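Binary enterotoxin of Clostridium perfringens component a (Clostridium perfringens, PDB 5WTZ) is the enzymatic component of a binary enterotoxin that binds NAD+ and probably transfers its ADP-ribose moiety to actin. Local coordinates at residues Y45-K59 with E67-I79. Numbering follows the deposited sequence.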
# COMPACT_ATOMS: atom_id res chain seq x y z
N TYR A 45 -3.24 20.88 -7.29
CA TYR A 45 -3.08 20.12 -6.05
C TYR A 45 -3.42 21.00 -4.84
O TYR A 45 -4.05 20.53 -3.89
CB TYR A 45 -1.66 19.53 -5.93
CG TYR A 45 -1.53 18.60 -4.74
CD1 TYR A 45 -1.89 17.27 -4.84
CD2 TYR A 45 -1.07 19.07 -3.52
CE1 TYR A 45 -1.79 16.40 -3.75
CE2 TYR A 45 -0.96 18.23 -2.42
CZ TYR A 45 -1.32 16.90 -2.54
OH TYR A 45 -1.22 16.09 -1.44
N ILE A 46 -2.99 22.25 -4.87
CA ILE A 46 -3.35 23.17 -3.80
C ILE A 46 -4.87 23.27 -3.67
O ILE A 46 -5.39 23.25 -2.56
CB ILE A 46 -2.77 24.57 -4.04
CG1 ILE A 46 -1.25 24.54 -3.95
CG2 ILE A 46 -3.34 25.58 -3.05
CD1 ILE A 46 -0.59 25.82 -4.40
N LYS A 47 -5.58 23.32 -4.80
CA LYS A 47 -7.05 23.51 -4.81
C LYS A 47 -7.86 22.27 -4.45
O LYS A 47 -8.89 22.36 -3.79
CB LYS A 47 -7.50 24.00 -6.19
CG LYS A 47 -7.11 25.43 -6.53
CD LYS A 47 -8.10 26.44 -5.95
CE LYS A 47 -7.55 27.86 -6.01
NZ LYS A 47 -6.26 27.99 -5.26
N ASN A 48 -7.42 21.10 -4.90
CA ASN A 48 -8.14 19.89 -4.54
C ASN A 48 -7.27 18.65 -4.48
O ASN A 48 -7.47 17.71 -5.24
CB ASN A 48 -9.31 19.65 -5.50
CG ASN A 48 -10.53 19.06 -4.79
OD1 ASN A 48 -10.41 18.16 -3.95
ND2 ASN A 48 -11.71 19.59 -5.12
N SER A 49 -6.32 18.65 -3.55
CA SER A 49 -5.46 17.50 -3.30
C SER A 49 -6.25 16.21 -3.09
O SER A 49 -5.84 15.16 -3.56
CB SER A 49 -4.56 17.75 -2.10
OG SER A 49 -5.34 18.06 -0.95
N SER A 50 -7.38 16.30 -2.39
CA SER A 50 -8.11 15.08 -2.05
C SER A 50 -8.63 14.38 -3.31
O SER A 50 -8.55 13.15 -3.43
CB SER A 50 -9.27 15.40 -1.10
OG SER A 50 -9.89 14.19 -0.68
N GLU A 51 -9.12 15.17 -4.25
CA GLU A 51 -9.62 14.63 -5.51
C GLU A 51 -8.49 13.99 -6.35
O GLU A 51 -8.67 12.91 -6.91
CB GLU A 51 -10.31 15.74 -6.28
CG GLU A 51 -10.45 15.54 -7.77
CD GLU A 51 -11.29 16.61 -8.39
OE1 GLU A 51 -10.76 17.68 -8.78
OE2 GLU A 51 -12.52 16.38 -8.48
N ILE A 52 -7.34 14.64 -6.42
CA ILE A 52 -6.19 14.09 -7.12
C ILE A 52 -5.71 12.79 -6.46
O ILE A 52 -5.44 11.79 -7.14
CB ILE A 52 -5.05 15.11 -7.16
CG1 ILE A 52 -5.49 16.28 -8.04
CG2 ILE A 52 -3.73 14.45 -7.67
CD1 ILE A 52 -4.67 17.53 -7.90
N ASN A 53 -5.64 12.79 -5.14
CA ASN A 53 -5.13 11.62 -4.45
C ASN A 53 -6.10 10.45 -4.55
O ASN A 53 -5.68 9.31 -4.71
CB ASN A 53 -4.80 11.94 -2.99
CG ASN A 53 -3.55 12.79 -2.86
OD1 ASN A 53 -2.64 12.68 -3.67
ND2 ASN A 53 -3.50 13.62 -1.83
N SER A 54 -7.39 10.74 -4.49
CA SER A 54 -8.37 9.68 -4.59
C SER A 54 -8.34 9.11 -6.00
O SER A 54 -8.44 7.89 -6.19
CB SER A 54 -9.77 10.19 -4.23
OG SER A 54 -9.86 10.33 -2.82
N TYR A 55 -8.16 9.98 -6.99
CA TYR A 55 -8.05 9.54 -8.37
C TYR A 55 -6.84 8.63 -8.61
O TYR A 55 -6.95 7.64 -9.34
CB TYR A 55 -8.00 10.75 -9.33
CG TYR A 55 -7.94 10.33 -10.78
CD1 TYR A 55 -9.08 9.91 -11.46
CD2 TYR A 55 -6.73 10.32 -11.47
CE1 TYR A 55 -9.02 9.52 -12.79
CE2 TYR A 55 -6.66 9.94 -12.81
CZ TYR A 55 -7.81 9.53 -13.45
OH TYR A 55 -7.75 9.14 -14.77
N SER A 56 -5.69 8.94 -8.01
CA SER A 56 -4.51 8.10 -8.18
C SER A 56 -4.82 6.66 -7.80
O SER A 56 -4.32 5.73 -8.42
CB SER A 56 -3.33 8.62 -7.36
OG SER A 56 -3.51 8.32 -5.98
N ILE A 57 -5.67 6.50 -6.79
CA ILE A 57 -6.09 5.18 -6.34
C ILE A 57 -7.00 4.48 -7.36
O ILE A 57 -6.74 3.32 -7.74
CB ILE A 57 -6.80 5.28 -4.97
CG1 ILE A 57 -5.76 5.70 -3.92
CG2 ILE A 57 -7.46 3.97 -4.61
CD1 ILE A 57 -6.32 5.93 -2.52
N LYS A 58 -8.06 5.17 -7.79
CA LYS A 58 -8.94 4.72 -8.87
C LYS A 58 -8.13 4.23 -10.06
O LYS A 58 -8.35 3.12 -10.58
CB LYS A 58 -9.87 5.84 -9.34
CG LYS A 58 -10.98 6.24 -8.38
CD LYS A 58 -11.69 7.48 -8.91
CE LYS A 58 -12.83 7.91 -8.00
NZ LYS A 58 -13.93 6.91 -8.02
N LYS A 59 -7.20 5.06 -10.50
CA LYS A 59 -6.49 4.82 -11.74
C LYS A 59 -5.59 3.59 -11.65
O LYS A 59 -5.58 2.76 -12.55
CB LYS A 59 -5.65 6.04 -12.13
CG LYS A 59 -4.96 5.92 -13.48
CD LYS A 59 -3.92 7.02 -13.65
CE LYS A 59 -3.16 6.87 -14.98
NZ LYS A 59 -4.09 6.79 -16.13
N GLU A 67 -9.74 4.71 -19.33
CA GLU A 67 -9.04 5.91 -19.75
C GLU A 67 -9.23 7.06 -18.77
O GLU A 67 -8.44 8.01 -18.77
CB GLU A 67 -9.46 6.35 -21.15
CG GLU A 67 -8.28 6.88 -21.96
CD GLU A 67 -8.68 7.63 -23.21
OE1 GLU A 67 -9.86 7.54 -23.61
OE2 GLU A 67 -7.81 8.31 -23.79
N GLY A 68 -10.26 6.97 -17.93
CA GLY A 68 -10.40 7.87 -16.79
C GLY A 68 -10.65 9.32 -17.16
O GLY A 68 -11.41 9.62 -18.07
N ILE A 69 -9.99 10.22 -16.44
CA ILE A 69 -10.17 11.65 -16.62
C ILE A 69 -8.86 12.31 -17.00
O ILE A 69 -7.92 12.37 -16.21
CB ILE A 69 -10.74 12.30 -15.34
CG1 ILE A 69 -12.11 11.68 -15.03
CG2 ILE A 69 -10.83 13.82 -15.49
CD1 ILE A 69 -12.79 12.19 -13.80
N GLU A 70 -8.79 12.80 -18.24
CA GLU A 70 -7.52 13.17 -18.85
C GLU A 70 -6.76 14.25 -18.09
O GLU A 70 -5.53 14.21 -18.01
CB GLU A 70 -7.73 13.61 -20.30
CG GLU A 70 -7.52 12.47 -21.29
CD GLU A 70 -6.20 11.74 -21.07
OE1 GLU A 70 -5.13 12.40 -21.10
OE2 GLU A 70 -6.22 10.51 -20.85
N THR A 71 -7.49 15.21 -17.54
CA THR A 71 -6.90 16.29 -16.75
C THR A 71 -6.17 15.77 -15.52
O THR A 71 -5.08 16.22 -15.19
CB THR A 71 -7.98 17.27 -16.32
OG1 THR A 71 -8.67 17.74 -17.48
CG2 THR A 71 -7.37 18.45 -15.55
N LEU A 72 -6.79 14.81 -14.85
CA LEU A 72 -6.23 14.27 -13.62
C LEU A 72 -5.04 13.37 -13.93
O LEU A 72 -4.12 13.24 -13.12
CB LEU A 72 -7.31 13.52 -12.85
CG LEU A 72 -8.31 14.45 -12.17
CD1 LEU A 72 -9.30 13.64 -11.34
CD2 LEU A 72 -7.58 15.48 -11.31
N ASN A 73 -5.06 12.75 -15.10
CA ASN A 73 -3.92 12.00 -15.58
C ASN A 73 -2.71 12.92 -15.70
O ASN A 73 -1.64 12.61 -15.18
CB ASN A 73 -4.24 11.34 -16.92
CG ASN A 73 -5.18 10.16 -16.78
OD1 ASN A 73 -5.28 9.57 -15.71
ND2 ASN A 73 -5.87 9.82 -17.85
N GLU A 74 -2.89 14.06 -16.36
CA GLU A 74 -1.82 15.04 -16.51
C GLU A 74 -1.36 15.55 -15.16
O GLU A 74 -0.16 15.68 -14.90
CB GLU A 74 -2.25 16.22 -17.40
CG GLU A 74 -2.80 15.82 -18.76
CD GLU A 74 -1.83 14.95 -19.55
OE1 GLU A 74 -0.73 15.42 -19.88
OE2 GLU A 74 -2.18 13.77 -19.82
N ASP A 75 -2.32 15.85 -14.29
CA ASP A 75 -2.01 16.24 -12.92
C ASP A 75 -1.12 15.20 -12.22
O ASP A 75 -0.09 15.56 -11.63
CB ASP A 75 -3.29 16.46 -12.14
CG ASP A 75 -4.06 17.66 -12.64
OD1 ASP A 75 -3.40 18.62 -13.09
OD2 ASP A 75 -5.31 17.66 -12.60
N LEU A 76 -1.49 13.93 -12.31
CA LEU A 76 -0.70 12.88 -11.69
C LEU A 76 0.73 12.88 -12.25
O LEU A 76 1.70 12.81 -11.49
CB LEU A 76 -1.35 11.51 -11.89
CG LEU A 76 -2.64 11.26 -11.09
CD1 LEU A 76 -3.12 9.84 -11.28
CD2 LEU A 76 -2.43 11.56 -9.62
N LYS A 77 0.86 12.98 -13.57
CA LYS A 77 2.18 12.98 -14.21
C LYS A 77 2.99 14.22 -13.83
O LYS A 77 4.16 14.12 -13.47
CB LYS A 77 2.04 12.89 -15.73
CG LYS A 77 1.26 11.68 -16.24
CD LYS A 77 0.89 11.85 -17.72
CE LYS A 77 0.01 10.72 -18.23
NZ LYS A 77 0.77 9.46 -18.48
N ASN A 78 2.35 15.39 -13.90
CA ASN A 78 3.07 16.65 -13.75
C ASN A 78 3.46 16.98 -12.31
O ASN A 78 4.49 17.61 -12.08
CB ASN A 78 2.24 17.82 -14.32
CG ASN A 78 1.87 17.62 -15.78
OD1 ASN A 78 2.50 16.84 -16.50
ND2 ASN A 78 0.82 18.30 -16.22
N ILE A 79 2.65 16.59 -11.33
CA ILE A 79 2.98 16.88 -9.94
C ILE A 79 4.26 16.14 -9.59
O ILE A 79 5.16 16.68 -8.93
CB ILE A 79 1.84 16.47 -8.98
CG1 ILE A 79 0.63 17.38 -9.20
CG2 ILE A 79 2.28 16.61 -7.54
CD1 ILE A 79 -0.65 16.82 -8.65
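Tyr45 meets Ile79 through its CB, 4.0 Å from Ile79 CD1, while its hydroxyl turns to Asp142 outside the pair. Beyond the kink at residues 50 and 51, Ile52 illustrates how a branched side chain serves several neighbours: its CG2 lies 3.7 Å from Leu76 CD2 and also touches the tip of Ile79, whereas CG1 leans on Leu72 CD2. Tyr55 makes the largest single contribution to the contact. With CG anti to the backbone N (chi1 -178°), its ring extends toward helix 70-79, where Leu72 CB lies over one face in a CH-pi contact, 3.7 Å from the ring centroid, and Leu76 CD1 meets the edge. Its hydroxyl is held twice, accepting a nearly straight bond from Ile69 N (3.0 Å to OH, 165°) at the N-cap residue and donating to Asn73 OD1 at 2.7 Å. Ser56 offers CB to Leu76 CD2. From Lys59, NZ reaches the same Asn73 OD1 at 3.1 Å, on the opposite face of the amide from Tyr55 OH. The amide's rotation is fixed further by ND2, which donates to Glu67 O and Glu70 OE2, tying the loop to the first helical turn. Leu76 sits as a knob in the hole formed by Ile52, Tyr55, Ser56 and Lys59, and the axes of segments 45-59 and 70-79 pass 10.1 Å apart, crossing at -97°: a nearly perpendicular helix-helix packing within the first of the chain's two ADP-ribosyltransferase-family regions.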